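Local atomic coordinates of peptidoglycan DD-endopeptidase ShyB (PDB entry 2GU1), a protein that cuts the peptide cross-links between adjacent peptidoglycan strands as a zinc-dependent DD-endopeptidase, probably making room for new glycan during cell wall growth. Residues Y10-K13 with V14-L18; S19-F22 with A23-V27; S30-Q33 with K34-V38; L43-D46 with M47-P50; E315-R319 with N320-D324. One frame throughout, in Å; residues are numbered along the deposited sequence.

Interaction 1 of 5, residues Y10-K13 with V14-L18; sequences YMVK and VGDTL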
loop_
_atom_site.group_PDB
_atom_site.type_symbol
_atom_site.label_atom_id
_atom_site.label_comp_id
_atom_site.label_asym_id
_atom_site.label_seq_id
_atom_site.Cartn_x
_atom_site.Cartn_y
_atom_site.Cartn_z
ATOM N N TYR A 10 0.940 21.865 8.761
ATOM C CA TYR A 10 -0.300 21.257 9.234
ATOM C C TYR A 10 -0.085 19.802 9.619
ATOM O O TYR A 10 0.362 19.001 8.799
ATOM C CB TYR A 10 -1.391 21.304 8.151
ATOM C CG TYR A 10 -2.729 20.789 8.646
ATOM C CD1 TYR A 10 -3.630 21.642 9.276
ATOM C CD2 TYR A 10 -3.063 19.434 8.550
ATOM C CE1 TYR A 10 -4.824 21.171 9.804
ATOM C CE2 TYR A 10 -4.262 18.948 9.080
ATOM C CZ TYR A 10 -5.134 19.824 9.707
ATOM O OH TYR A 10 -6.313 19.371 10.247
ATOM N N MET A 11 -0.387 19.460 10.866
ATOM C CA MET A 11 -0.252 18.074 11.292
ATOM C C MET A 11 -1.618 17.398 11.148
ATOM O O MET A 11 -2.618 17.871 11.692
ATOM C CB MET A 11 0.231 17.975 12.740
ATOM C CG MET A 11 0.266 16.536 13.248
ATOM S SD MET A 11 1.345 16.294 14.671
ATOM C CE MET A 11 2.926 16.044 13.836
ATOM N N VAL A 12 -1.657 16.304 10.399
ATOM C CA VAL A 12 -2.906 15.584 10.184
ATOM C C VAL A 12 -3.482 15.038 11.482
ATOM O O VAL A 12 -2.760 14.485 12.317
ATOM C CB VAL A 12 -2.713 14.422 9.190
ATOM C CG1 VAL A 12 -4.049 13.738 8.933
ATOM C CG2 VAL A 12 -2.124 14.959 7.885
ATOM N N LYS A 13 -4.790 15.191 11.638
ATOM C CA LYS A 13 -5.483 14.741 12.831
ATOM C C LYS A 13 -6.569 13.752 12.431
ATOM O O LYS A 13 -6.941 13.670 11.257
ATOM C CB LYS A 13 -6.120 15.939 13.545
ATOM C CG LYS A 13 -5.183 17.123 13.750
ATOM C CD LYS A 13 -5.917 18.305 14.366
ATOM C CE LYS A 13 -5.021 19.538 14.482
ATOM N NZ LYS A 13 -4.517 20.010 13.156
ATOM N N VAL A 14 -7.073 13.005 13.405
ATOM C CA VAL A 14 -8.129 12.028 13.158
ATOM C C VAL A 14 -9.282 12.674 12.395
ATOM O O VAL A 14 -9.747 13.755 12.757
ATOM C CB VAL A 14 -8.670 11.451 14.489
ATOM C CG1 VAL A 14 -9.808 10.476 14.215
ATOM C CG2 VAL A 14 -7.549 10.751 15.241
ATOM N N GLY A 15 -9.725 12.023 11.322
ATOM C CA GLY A 15 -10.829 12.558 10.541
ATOM C C GLY A 15 -10.498 13.426 9.334
ATOM O O GLY A 15 -11.367 13.653 8.490
ATOM N N ASP A 16 -9.262 13.915 9.240
ATOM C CA ASP A 16 -8.860 14.765 8.115
ATOM C C ASP A 16 -8.712 14.033 6.785
ATOM O O ASP A 16 -8.319 12.867 6.741
ATOM C CB ASP A 16 -7.503 15.445 8.374
ATOM C CG ASP A 16 -7.560 16.516 9.441
ATOM O OD1 ASP A 16 -8.648 17.084 9.688
ATOM O OD2 ASP A 16 -6.492 16.803 10.018
ATOM N N THR A 17 -9.030 14.740 5.706
ATOM C CA THR A 17 -8.856 14.232 4.344
ATOM C C THR A 17 -8.182 15.419 3.671
ATOM O O THR A 17 -8.284 16.551 4.167
ATOM C CB THR A 17 -10.186 13.961 3.596
ATOM O OG1 THR A 17 -10.949 15.171 3.517
ATOM C CG2 THR A 17 -10.988 12.862 4.295
ATOM N N LEU A 18 -7.489 15.174 2.565
ATOM C CA LEU A 18 -6.818 16.255 1.855
ATOM C C LEU A 18 -7.819 17.353 1.522
ATOM O O LEU A 18 -7.521 18.532 1.667
ATOM C CB LEU A 18 -6.166 15.728 0.571
ATOM C CG LEU A 18 -5.214 16.659 -0.196
ATOM C CD1 LEU A 18 -5.976 17.765 -0.859
ATOM C CD2 LEU A 18 -4.171 17.219 0.748
#
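Tyr10 and Asp16 reach for each other from opposite directions, and the phenol OH of Tyr10 donates to OD2 of Asp16 over 2.6 Å. The carboxylate oxygen lies at the edge of the ring, in its plane, while the planes of ring and carboxylate are turned 51° apart, which brings the hydroxyl to OD2 from above the carboxylate plane. From the opposite face of that plane comes the backbone N of Lys13, 2.8 Å from OD2 of Asp16. One oxygen is thus held between two donors, an arrangement that fixes the rotation of the carboxylate and probably steadies its negative charge. Tyrosine suits its place because its flat ring can lie in the interior and still carry a donor at its far end. Asp16, with CG beside its own backbone N (chi1 -70°), is short enough to fold back over the turn. Its CB also slides past CG1 of Val12 at 3.9 Å, so the apolar part of the side chain is used as well. Lys13 runs diagonally past Asp16, then curls at its end so that NZ donates to Met11 O over 3.2 Å; its ammonium group does not touch the carboxylate. The backbone closes the turn with Asp16 N donating to Lys13 O over 3.1 Å. Gly15 takes a positive phi of 94°, a conformation glycine reaches easily and which the third position of a type II turn needs. This is a type II beta turn from Lys13 to Asp16, leading from strand 8-11 of the LysM-like domain to Thr17, the N-cap of helix 18-24.

Interaction 2 of 5, residues S19-F22 with A23-V27; sequences SGIF and AQLGV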
loop_
_atom_site.group_PDB
_atom_site.type_symbol
_atom_site.label_atom_id
_atom_site.label_comp_id
_atom_site.label_asym_id
_atom_site.label_seq_id
_atom_site.Cartn_x
_atom_site.Cartn_y
_atom_site.Cartn_z
ATOM N N SER A 19 -9.016 16.972 1.090
ATOM C CA SER A 19 -10.017 17.967 0.740
ATOM C C SER A 19 -10.473 18.785 1.954
ATOM O O SER A 19 -10.752 19.976 1.830
ATOM C CB SER A 19 -11.225 17.301 0.062
ATOM O OG SER A 19 -12.090 16.690 1.010
ATOM N N GLY A 20 -10.550 18.149 3.120
ATOM C CA GLY A 20 -10.968 18.856 4.322
ATOM C C GLY A 20 -9.897 19.827 4.787
ATOM O O GLY A 20 -10.198 20.938 5.236
ATOM N N ILE A 21 -8.639 19.407 4.681
ATOM C CA ILE A 21 -7.519 20.250 5.077
ATOM C C ILE A 21 -7.444 21.473 4.168
ATOM O O ILE A 21 -7.253 22.591 4.642
ATOM C CB ILE A 21 -6.197 19.469 5.014
ATOM C CG1 ILE A 21 -6.190 18.408 6.113
ATOM C CG2 ILE A 21 -5.001 20.421 5.172
ATOM C CD1 ILE A 21 -5.046 17.422 6.014
ATOM N N PHE A 22 -7.612 21.275 2.863
ATOM C CA PHE A 22 -7.567 22.406 1.950
ATOM C C PHE A 22 -8.685 23.381 2.243
ATOM O O PHE A 22 -8.497 24.601 2.154
ATOM C CB PHE A 22 -7.633 21.931 0.496
ATOM C CG PHE A 22 -6.289 21.643 -0.092
ATOM C CD1 PHE A 22 -5.248 21.209 0.719
ATOM C CD2 PHE A 22 -6.058 21.794 -1.460
ATOM C CE1 PHE A 22 -3.995 20.920 0.189
ATOM C CE2 PHE A 22 -4.807 21.511 -2.006
ATOM C CZ PHE A 22 -3.770 21.074 -1.182
ATOM N N ALA A 23 -9.848 22.847 2.611
ATOM C CA ALA A 23 -10.987 23.693 2.932
ATOM C C ALA A 23 -10.652 24.556 4.151
ATOM O O ALA A 23 -10.848 25.777 4.131
ATOM C CB ALA A 23 -12.232 22.836 3.209
ATOM N N GLN A 24 -10.123 23.947 5.206
ATOM C CA GLN A 24 -9.817 24.735 6.395
ATOM C C GLN A 24 -8.626 25.684 6.229
ATOM O O GLN A 24 -8.535 26.693 6.928
ATOM C CB GLN A 24 -9.631 23.826 7.617
ATOM C CG GLN A 24 -8.254 23.255 7.852
ATOM C CD GLN A 24 -8.205 22.412 9.122
ATOM O OE1 GLN A 24 -8.629 21.256 9.134
ATOM N NE2 GLN A 24 -7.702 22.997 10.202
ATOM N N LEU A 25 -7.724 25.376 5.301
ATOM C CA LEU A 25 -6.565 26.233 5.074
ATOM C C LEU A 25 -6.821 27.293 3.998
ATOM O O LEU A 25 -5.921 28.033 3.611
ATOM C CB LEU A 25 -5.333 25.388 4.718
ATOM C CG LEU A 25 -4.821 24.511 5.869
ATOM C CD1 LEU A 25 -3.546 23.770 5.456
ATOM C CD2 LEU A 25 -4.545 25.397 7.101
ATOM N N GLY A 26 -8.054 27.357 3.512
ATOM C CA GLY A 26 -8.402 28.357 2.514
ATOM C C GLY A 26 -7.964 28.153 1.072
ATOM O O GLY A 26 -8.047 29.083 0.265
ATOM N N VAL A 27 -7.498 26.959 0.726
ATOM C CA VAL A 27 -7.069 26.695 -0.655
ATOM C C VAL A 27 -8.308 26.562 -1.550
ATOM O O VAL A 27 -9.286 25.907 -1.174
ATOM C CB VAL A 27 -6.245 25.392 -0.729
ATOM C CG1 VAL A 27 -5.822 25.110 -2.171
ATOM C CG2 VAL A 27 -5.031 25.500 0.181
#
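Phe22 and Val27 supply the main apolar contact at the end of helix 18-24. CG2 of Val27 lies over one face of the Phe22 ring, 4.2 Å from its centroid and displaced toward the rim, a CH-pi contact. The other methyl, CG1 of Val27, is set against CD2 of Phe22 at 3.4 Å by a chi1 of 179°. On a neighbouring flank of the helix, Ile21 and Leu25, one turn apart, run alongside each other, with CG2 of Ile21 3.7 Å from CD1 of Leu25. Among the backbone bonds, Gln24 N to Gly20 O (3.0 Å) and Leu25 N to Ile21 O (2.9 Å) continue the helix. A Schellman motif ends it: Gly26 N donates to Ala23 O, and Val27 N to Phe22 O over 2.9 Å. Gly26, at phi 77°, takes the left-handed conformation that glycine adopts most easily. Beyond the segments, Phe22 packs on Leu32 and Ile35 of helix 29-38, and Ile21 on Tyr10 and Leu54. The chemistry thus divides the work: the two Schellman bonds engage Phe22 O and Ala23 O, while the valine just past the glycine makes the apolar contact with Phe22 that accompanies this motif.

Interaction 3 of 5, residues S30-Q33 with K34-V38; sequences SILQ and KILSV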
loop_
_atom_site.group_PDB
_atom_site.type_symbol
_atom_site.label_atom_id
_atom_site.label_comp_id
_atom_site.label_asym_id
_atom_site.label_seq_id
_atom_site.Cartn_x
_atom_site.Cartn_y
_atom_site.Cartn_z
ATOM N N SER A 30 -10.458 24.796 -7.247
ATOM C CA SER A 30 -9.724 24.583 -8.490
ATOM C C SER A 30 -8.316 24.057 -8.250
ATOM O O SER A 30 -7.806 23.248 -9.031
ATOM C CB SER A 30 -9.647 25.895 -9.268
ATOM O OG SER A 30 -8.933 26.851 -8.512
ATOM N N ILE A 31 -7.693 24.509 -7.166
ATOM C CA ILE A 31 -6.340 24.089 -6.823
ATOM C C ILE A 31 -6.382 22.687 -6.231
ATOM O O ILE A 31 -5.490 21.874 -6.462
ATOM C CB ILE A 31 -5.696 25.061 -5.816
ATOM C CG1 ILE A 31 -5.567 26.455 -6.448
ATOM C CG2 ILE A 31 -4.354 24.516 -5.350
ATOM C CD1 ILE A 31 -4.779 26.501 -7.742
ATOM N N LEU A 32 -7.419 22.408 -5.456
ATOM C CA LEU A 32 -7.572 21.074 -4.894
ATOM C C LEU A 32 -7.610 20.088 -6.078
ATOM O O LEU A 32 -6.933 19.064 -6.070
ATOM C CB LEU A 32 -8.877 20.989 -4.105
ATOM C CG LEU A 32 -9.293 19.575 -3.718
ATOM C CD1 LEU A 32 -8.162 18.913 -2.970
ATOM C CD2 LEU A 32 -10.563 19.627 -2.872
ATOM N N GLN A 33 -8.391 20.423 -7.102
ATOM C CA GLN A 33 -8.514 19.564 -8.287
ATOM C C GLN A 33 -7.200 19.328 -9.037
ATOM O O GLN A 33 -6.991 18.259 -9.619
ATOM C CB GLN A 33 -9.559 20.137 -9.259
ATOM C CG GLN A 33 -10.987 20.099 -8.732
ATOM C CD GLN A 33 -11.224 18.896 -7.841
ATOM O OE1 GLN A 33 -11.178 18.999 -6.614
ATOM N NE2 GLN A 33 -11.450 17.739 -8.453
ATOM N N LYS A 34 -6.312 20.315 -9.039
ATOM C CA LYS A 34 -5.035 20.142 -9.723
ATOM C C LYS A 34 -4.148 19.164 -8.953
ATOM O O LYS A 34 -3.358 18.416 -9.549
ATOM C CB LYS A 34 -4.316 21.485 -9.895
ATOM C CG LYS A 34 -5.001 22.441 -10.876
ATOM C CD LYS A 34 -5.403 21.725 -12.178
ATOM C CE LYS A 34 -4.224 20.994 -12.839
ATOM N NZ LYS A 34 -4.659 20.037 -13.912
ATOM N N ILE A 35 -4.272 19.179 -7.627
ATOM C CA ILE A 35 -3.495 18.280 -6.776
ATOM C C ILE A 35 -4.035 16.855 -6.938
ATOM O O ILE A 35 -3.272 15.905 -7.082
ATOM C CB ILE A 35 -3.585 18.715 -5.294
ATOM C CG1 ILE A 35 -2.858 20.054 -5.108
ATOM C CG2 ILE A 35 -3.009 17.644 -4.384
ATOM C CD1 ILE A 35 -1.396 20.035 -5.514
ATOM N N LEU A 36 -5.358 16.721 -6.920
ATOM C CA LEU A 36 -6.002 15.420 -7.082
ATOM C C LEU A 36 -5.661 14.841 -8.454
ATOM O O LEU A 36 -5.441 13.635 -8.603
ATOM C CB LEU A 36 -7.520 15.579 -6.937
ATOM C CG LEU A 36 -8.164 15.249 -5.585
ATOM C CD1 LEU A 36 -7.253 15.622 -4.442
ATOM C CD2 LEU A 36 -9.507 15.966 -5.492
ATOM N N SER A 37 -5.605 15.717 -9.451
ATOM C CA SER A 37 -5.289 15.322 -10.823
ATOM C C SER A 37 -3.912 14.693 -10.966
ATOM O O SER A 37 -3.759 13.642 -11.593
ATOM C CB SER A 37 -5.380 16.530 -11.757
ATOM O OG SER A 37 -5.106 16.142 -13.093
ATOM N N VAL A 38 -2.896 15.334 -10.405
ATOM C CA VAL A 38 -1.563 14.776 -10.519
ATOM C C VAL A 38 -1.435 13.544 -9.618
ATOM O O VAL A 38 -0.647 12.643 -9.912
ATOM C CB VAL A 38 -0.471 15.831 -10.169
ATOM C CG1 VAL A 38 -0.599 16.261 -8.722
ATOM C CG2 VAL A 38 0.920 15.261 -10.455
#
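Helix 29-38, the second helix of the LysM-like domain, is held here by the i to i+4 bonding of an alpha helix and by leucines one turn apart. Leu36 N bonds to Leu32 O over 2.9 Å. Ser37 N bonds to Gln33 O over 2.9 Å as well, while Ile35 N to Ile31 O is longer at 3.2 Å. Above this frame Leu32 and Leu36 cross at a slant, methyl against methyl, CD1 of Leu32 standing 3.7 Å from CD1 of Leu36. Leu32 has CG anti to its backbone N (chi1 168°), yet the end of its side chain swings back toward the next turn and meets its partner there. The second methyl of Leu36, CD2, turns to Gln33 and lies 3.6 Å from OE1 of that residue, a plain van der Waals contact. Gln33 is bent at chi2, which brings its amide across CD2 of Leu36. With the amide group itself resting against the leucine methyl, a residue that is polar yet able to pack suits this partly exposed site. Lys34 is likewise curled over the helix, with CG 3.5 Å from Ser30 O. The large apolar side chains of Ile35 and Leu32 suit a buried flank. Leu32 faces Leu18 and Ser19 of helix 18-24, and Ile35 reaches Tyr79 and Phe87 on strands 75-81 and 87-93. Leu36 and Gln33 instead touch Tyr261 in a loop of the peptidase domain, so the helix stands between the sheet of its own domain and the catalytic one.

Interaction 4 of 5, residues L43-D46 with M47-P50; sequences LQLD and MIQP
Leu43 meets Met47 through its carbonyl oxygen, which lies 3.4 Å from CE of Met47. Its side chain packs on Leu279 and on the carbon parts of His259 and Arg277 of the peptidase domain, about 7 Å from the side chain of the zinc ligand His313. Gln44 follows and runs parallel to Met47, with OE1 of Gln44 3.9 Å from CE of Met47. Its backbone O accepts from Met47 N over 3.2 Å, and its amide NE2 bonds to Tyr89 OH. Met47 can follow this surface because its unbranched chain is flexible: a chi1 of 66° puts its CG 3.0 Å from Gln44 O, and the thioether bends at its end. Leu45 is buried, and its carbonyl O is met by CG2 of Ile48 at 3.3 Å; the two side chains touch more loosely. Asp46 sends OD1 to Tyr265 OH, a polar link suited to a domain boundary. Its backbone O is joined to Ile48 O by a water that donates to both, at 3.0 Å from Asp46 O and 2.6 Å from Ile48 O. The arrangement is that of a single 3-10 turn in the loop between helix 29-38 and strand 53-58, where the LysM-like domain leans on the M23 domain.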
loop_
_atom_site.group_PDB
_atom_site.type_symbol
_atom_site.label_atom_id
_atom_site.label_comp_id
_atom_site.label_asym_id
_atom_site.label_seq_id
_atom_site.Cartn_x
_atom_site.Cartn_y
_atom_site.Cartn_z
ATOM N N LEU A 43 -1.703 8.250 -5.927
ATOM C CA LEU A 43 -2.712 8.046 -4.888
ATOM C C LEU A 43 -2.093 8.004 -3.491
ATOM O O LEU A 43 -2.385 7.113 -2.692
ATOM C CB LEU A 43 -3.513 6.763 -5.163
ATOM C CG LEU A 43 -4.300 6.728 -6.484
ATOM C CD1 LEU A 43 -4.886 5.351 -6.688
ATOM C CD2 LEU A 43 -5.408 7.781 -6.472
ATOM N N GLN A 44 -1.228 8.977 -3.216
ATOM C CA GLN A 44 -0.558 9.083 -1.921
ATOM C C GLN A 44 -1.433 9.862 -0.924
ATOM O O GLN A 44 -1.531 9.516 0.249
ATOM C CB GLN A 44 0.762 9.840 -2.077
ATOM C CG GLN A 44 1.690 9.329 -3.173
ATOM C CD GLN A 44 2.621 8.247 -2.689
ATOM O OE1 GLN A 44 2.185 7.214 -2.185
ATOM N NE2 GLN A 44 3.922 8.478 -2.842
ATOM N N LEU A 45 -2.063 10.920 -1.406
ATOM C CA LEU A 45 -2.875 11.778 -0.548
ATOM C C LEU A 45 -4.144 11.161 0.034
ATOM O O LEU A 45 -4.659 11.641 1.042
ATOM C CB LEU A 45 -3.187 13.077 -1.297
ATOM C CG LEU A 45 -1.901 13.876 -1.572
ATOM C CD1 LEU A 45 -2.170 14.981 -2.587
ATOM C CD2 LEU A 45 -1.352 14.452 -0.250
ATOM N N ASP A 46 -4.643 10.091 -0.577
ATOM C CA ASP A 46 -5.848 9.443 -0.062
ATOM C C ASP A 46 -5.558 8.664 1.222
ATOM O O ASP A 46 -6.467 8.369 2.001
ATOM C CB ASP A 46 -6.426 8.480 -1.095
ATOM C CG ASP A 46 -7.487 9.115 -1.958
ATOM O OD1 ASP A 46 -8.091 8.388 -2.761
ATOM O OD2 ASP A 46 -7.725 10.334 -1.839
ATOM N N MET A 47 -4.295 8.332 1.443
ATOM C CA MET A 47 -3.925 7.567 2.625
ATOM C C MET A 47 -3.316 8.385 3.763
ATOM O O MET A 47 -2.609 7.824 4.595
ATOM C CB MET A 47 -2.958 6.442 2.238
ATOM C CG MET A 47 -1.593 6.913 1.745
ATOM S SD MET A 47 -0.443 5.552 1.368
ATOM C CE MET A 47 -0.746 5.304 -0.383
ATOM N N ILE A 48 -3.586 9.694 3.811
ATOM C CA ILE A 48 -3.030 10.522 4.885
ATOM C C ILE A 48 -3.517 10.019 6.231
ATOM O O ILE A 48 -4.704 9.756 6.416
ATOM C CB ILE A 48 -3.416 12.011 4.759
ATOM C CG1 ILE A 48 -4.939 12.162 4.751
ATOM C CG2 ILE A 48 -2.780 12.597 3.527
ATOM C CD1 ILE A 48 -5.419 13.595 4.870
ATOM N N GLN A 49 -2.592 9.912 7.173
ATOM C CA GLN A 49 -2.891 9.417 8.509
ATOM C C GLN A 49 -2.565 10.458 9.579
ATOM O O GLN A 49 -1.671 11.288 9.397
ATOM C CB GLN A 49 -2.066 8.157 8.783
ATOM C CG GLN A 49 -2.313 7.002 7.820
ATOM C CD GLN A 49 -3.663 6.357 8.024
ATOM O OE1 GLN A 49 -3.997 5.947 9.136
ATOM N NE2 GLN A 49 -4.449 6.256 6.953
ATOM N N PRO A 50 -3.282 10.412 10.714
ATOM C CA PRO A 50 -3.051 11.355 11.812
ATOM C C PRO A 50 -1.586 11.269 12.216
ATOM O O PRO A 50 -1.037 10.172 12.337
ATOM C CB PRO A 50 -3.971 10.835 12.914
ATOM C CG PRO A 50 -5.103 10.224 12.146
ATOM C CD PRO A 50 -4.388 9.490 11.036
HETATM O O HOH W 1 -6.558 8.553 5.009
#

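Interaction 5 of 5, residues E315-R319 with N320-D324; sequences EVLVR and NRPVD
Strands 315-318 and 321-323 run antiparallel as a tight beta hairpin, their short axes 4.4 Å apart at closest approach and 128° between directions, closed by a type I' turn from Val318 to Arg321. Val318 N donates to Arg321 O over 2.8 Å and Arg321 N returns a bond to Val318 O at 2.9 Å. Further down, Val323 N reaches Val316 O at 3.0 Å. The two turn residues, Arg319 and Asn320, both have positive phi; asparagine tolerates this well and is common in such turns. On one face of the hairpin three valines cluster. Val323, at chi1 -54°, holds CG1 beside its backbone N and against CG2 of Val318 at 3.5 Å, the two side chains crossing at about a right angle; CG2 of Val323 lies 4.0 Å from CG1 of Val316. Beta-branched residues suit extended strands, and here their methyls interlock. The other face holds Leu317 opposite Pro322, a non-hydrogen-bonded pair whose members give no N-H to the partner strand, so proline forfeits no bond across the hairpin. CD2 of Leu317 presses tightly on CA of Pro322 at 3.4 Å. The polar ends find partners in the rest of the chain: Arg319 forms a salt bridge with Glu166, Arg321 one with Glu93, and Asn320 OD1 bonds to Lys275. In this M23 peptidase, strand 312-318 also carries the zinc ligand His313, whose NE2 is hydrogen-bonded to Glu315 OE2, a second-shell partner likely to orient the imidazole. At the open end of the hairpin one water accepts from Val316 N and donates to Val323 O at 2.7 Å.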
loop_
_atom_site.group_PDB
_atom_site.type_symbol
_atom_site.label_atom_id
_atom_site.label_comp_id
_atom_site.label_asym_id
_atom_site.label_seq_id
_atom_site.Cartn_x
_atom_site.Cartn_y
_atom_site.Cartn_z
ATOM N N GLU A 315 -2.643 -2.239 -10.608
ATOM C CA GLU A 315 -1.336 -1.951 -10.028
ATOM C C GLU A 315 -0.911 -2.975 -8.992
ATOM O O GLU A 315 -1.743 -3.532 -8.277
ATOM C CB GLU A 315 -1.336 -0.563 -9.368
ATOM C CG GLU A 315 -1.208 0.601 -10.343
ATOM C CD GLU A 315 -1.196 1.963 -9.650
ATOM O OE1 GLU A 315 -0.800 2.041 -8.469
ATOM O OE2 GLU A 315 -1.574 2.959 -10.298
ATOM N N VAL A 316 0.391 -3.240 -8.940
ATOM C CA VAL A 316 0.949 -4.136 -7.941
ATOM C C VAL A 316 1.966 -3.275 -7.209
ATOM O O VAL A 316 2.808 -2.630 -7.841
ATOM C CB VAL A 316 1.688 -5.348 -8.554
ATOM C CG1 VAL A 316 2.345 -6.175 -7.440
ATOM C CG2 VAL A 316 0.702 -6.220 -9.328
ATOM N N LEU A 317 1.867 -3.235 -5.885
ATOM C CA LEU A 317 2.800 -2.450 -5.089
ATOM C C LEU A 317 3.654 -3.357 -4.217
ATOM O O LEU A 317 3.138 -4.241 -3.541
ATOM C CB LEU A 317 2.058 -1.463 -4.179
ATOM C CG LEU A 317 1.070 -0.465 -4.778
ATOM C CD1 LEU A 317 0.721 0.568 -3.706
ATOM C CD2 LEU A 317 1.663 0.223 -5.983
ATOM N N VAL A 318 4.967 -3.132 -4.249
ATOM C CA VAL A 318 5.908 -3.890 -3.434
ATOM C C VAL A 318 6.417 -2.877 -2.412
ATOM O O VAL A 318 7.099 -1.920 -2.777
ATOM C CB VAL A 318 7.111 -4.390 -4.257
ATOM C CG1 VAL A 318 8.108 -5.100 -3.340
ATOM C CG2 VAL A 318 6.636 -5.314 -5.380
ATOM N N ARG A 319 6.078 -3.094 -1.147
ATOM C CA ARG A 319 6.461 -2.183 -0.073
ATOM C C ARG A 319 6.013 -0.770 -0.429
ATOM O O ARG A 319 6.731 0.208 -0.217
ATOM C CB ARG A 319 7.973 -2.247 0.178
ATOM C CG ARG A 319 8.411 -3.610 0.726
ATOM C CD ARG A 319 9.848 -3.627 1.263
ATOM N NE ARG A 319 10.176 -4.930 1.832
ATOM C CZ ARG A 319 10.495 -6.012 1.125
ATOM N NH1 ARG A 319 10.547 -5.958 -0.200
ATOM N NH2 ARG A 319 10.739 -7.162 1.746
ATOM N N ASN A 320 4.806 -0.691 -0.986
ATOM C CA ASN A 320 4.186 0.566 -1.383
ATOM C C ASN A 320 4.777 1.245 -2.611
ATOM O O ASN A 320 4.430 2.386 -2.919
ATOM C CB ASN A 320 4.177 1.536 -0.197
ATOM C CG ASN A 320 3.350 1.017 0.955
ATOM O OD1 ASN A 320 2.171 0.689 0.789
ATOM N ND2 ASN A 320 3.960 0.932 2.134
ATOM N N ARG A 321 5.669 0.551 -3.310
ATOM C CA ARG A 321 6.272 1.083 -4.526
ATOM C C ARG A 321 5.682 0.339 -5.727
ATOM O O ARG A 321 5.747 -0.895 -5.803
ATOM C CB ARG A 321 7.783 0.860 -4.542
ATOM C CG ARG A 321 8.546 1.362 -3.328
ATOM C CD ARG A 321 10.025 1.016 -3.498
ATOM N NE ARG A 321 10.815 1.267 -2.296
ATOM C CZ ARG A 321 11.655 2.285 -2.156
ATOM N NH1 ARG A 321 11.817 3.156 -3.146
ATOM N NH2 ARG A 321 12.346 2.426 -1.030
ATOM N N PRO A 322 5.117 1.072 -6.694
ATOM C CA PRO A 322 4.560 0.347 -7.839
ATOM C C PRO A 322 5.626 -0.362 -8.681
ATOM O O PRO A 322 6.739 0.133 -8.841
ATOM C CB PRO A 322 3.808 1.434 -8.613
ATOM C CG PRO A 322 4.516 2.701 -8.236
ATOM C CD PRO A 322 4.805 2.509 -6.759
ATOM N N VAL A 323 5.283 -1.546 -9.186
ATOM C CA VAL A 323 6.190 -2.329 -10.021
ATOM C C VAL A 323 5.361 -2.857 -11.191
ATOM O O VAL A 323 4.130 -2.911 -11.110
ATOM C CB VAL A 323 6.785 -3.542 -9.257
ATOM C CG1 VAL A 323 7.447 -3.083 -7.957
ATOM C CG2 VAL A 323 5.696 -4.569 -8.980
ATOM N N ASP A 324 6.033 -3.236 -12.272
ATOM C CA ASP A 324 5.360 -3.764 -13.454
ATOM C C ASP A 324 4.638 -5.057 -13.069
ATOM O O ASP A 324 5.279 -6.045 -12.716
ATOM C CB ASP A 324 6.388 -4.050 -14.555
ATOM C CG ASP A 324 5.747 -4.275 -15.907
ATOM O OD1 ASP A 324 4.629 -4.833 -15.958
ATOM O OD2 ASP A 324 6.367 -3.897 -16.926
HETATM O O HOH W 2 1.748 -1.645 -11.151
HETATM O O HOH W 3 2.923 -2.782 -1.070
#

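In the fold
From the N terminus, interaction 1 turns the chain out of strand 8-11 and into helix 18-24, whose end interaction 2 closes; interaction 3 then lies within helix 29-38, and interaction 4 turns the chain toward strand 53-58. These four follow in series, none nested or crossing, yet they meet in one LysM-like domain: Tyr10 touches Ile21, Leu18 meets Leu32, Ile35 packs against Leu45, and Ile48 reaches both Ile21 and the backbone around Thr17. Interaction 5 comes much later, closing a hairpin in the peptidase domain. It touches none of the others, but its nearest atoms come within about 5 Å of interaction 4, beside the domain boundary.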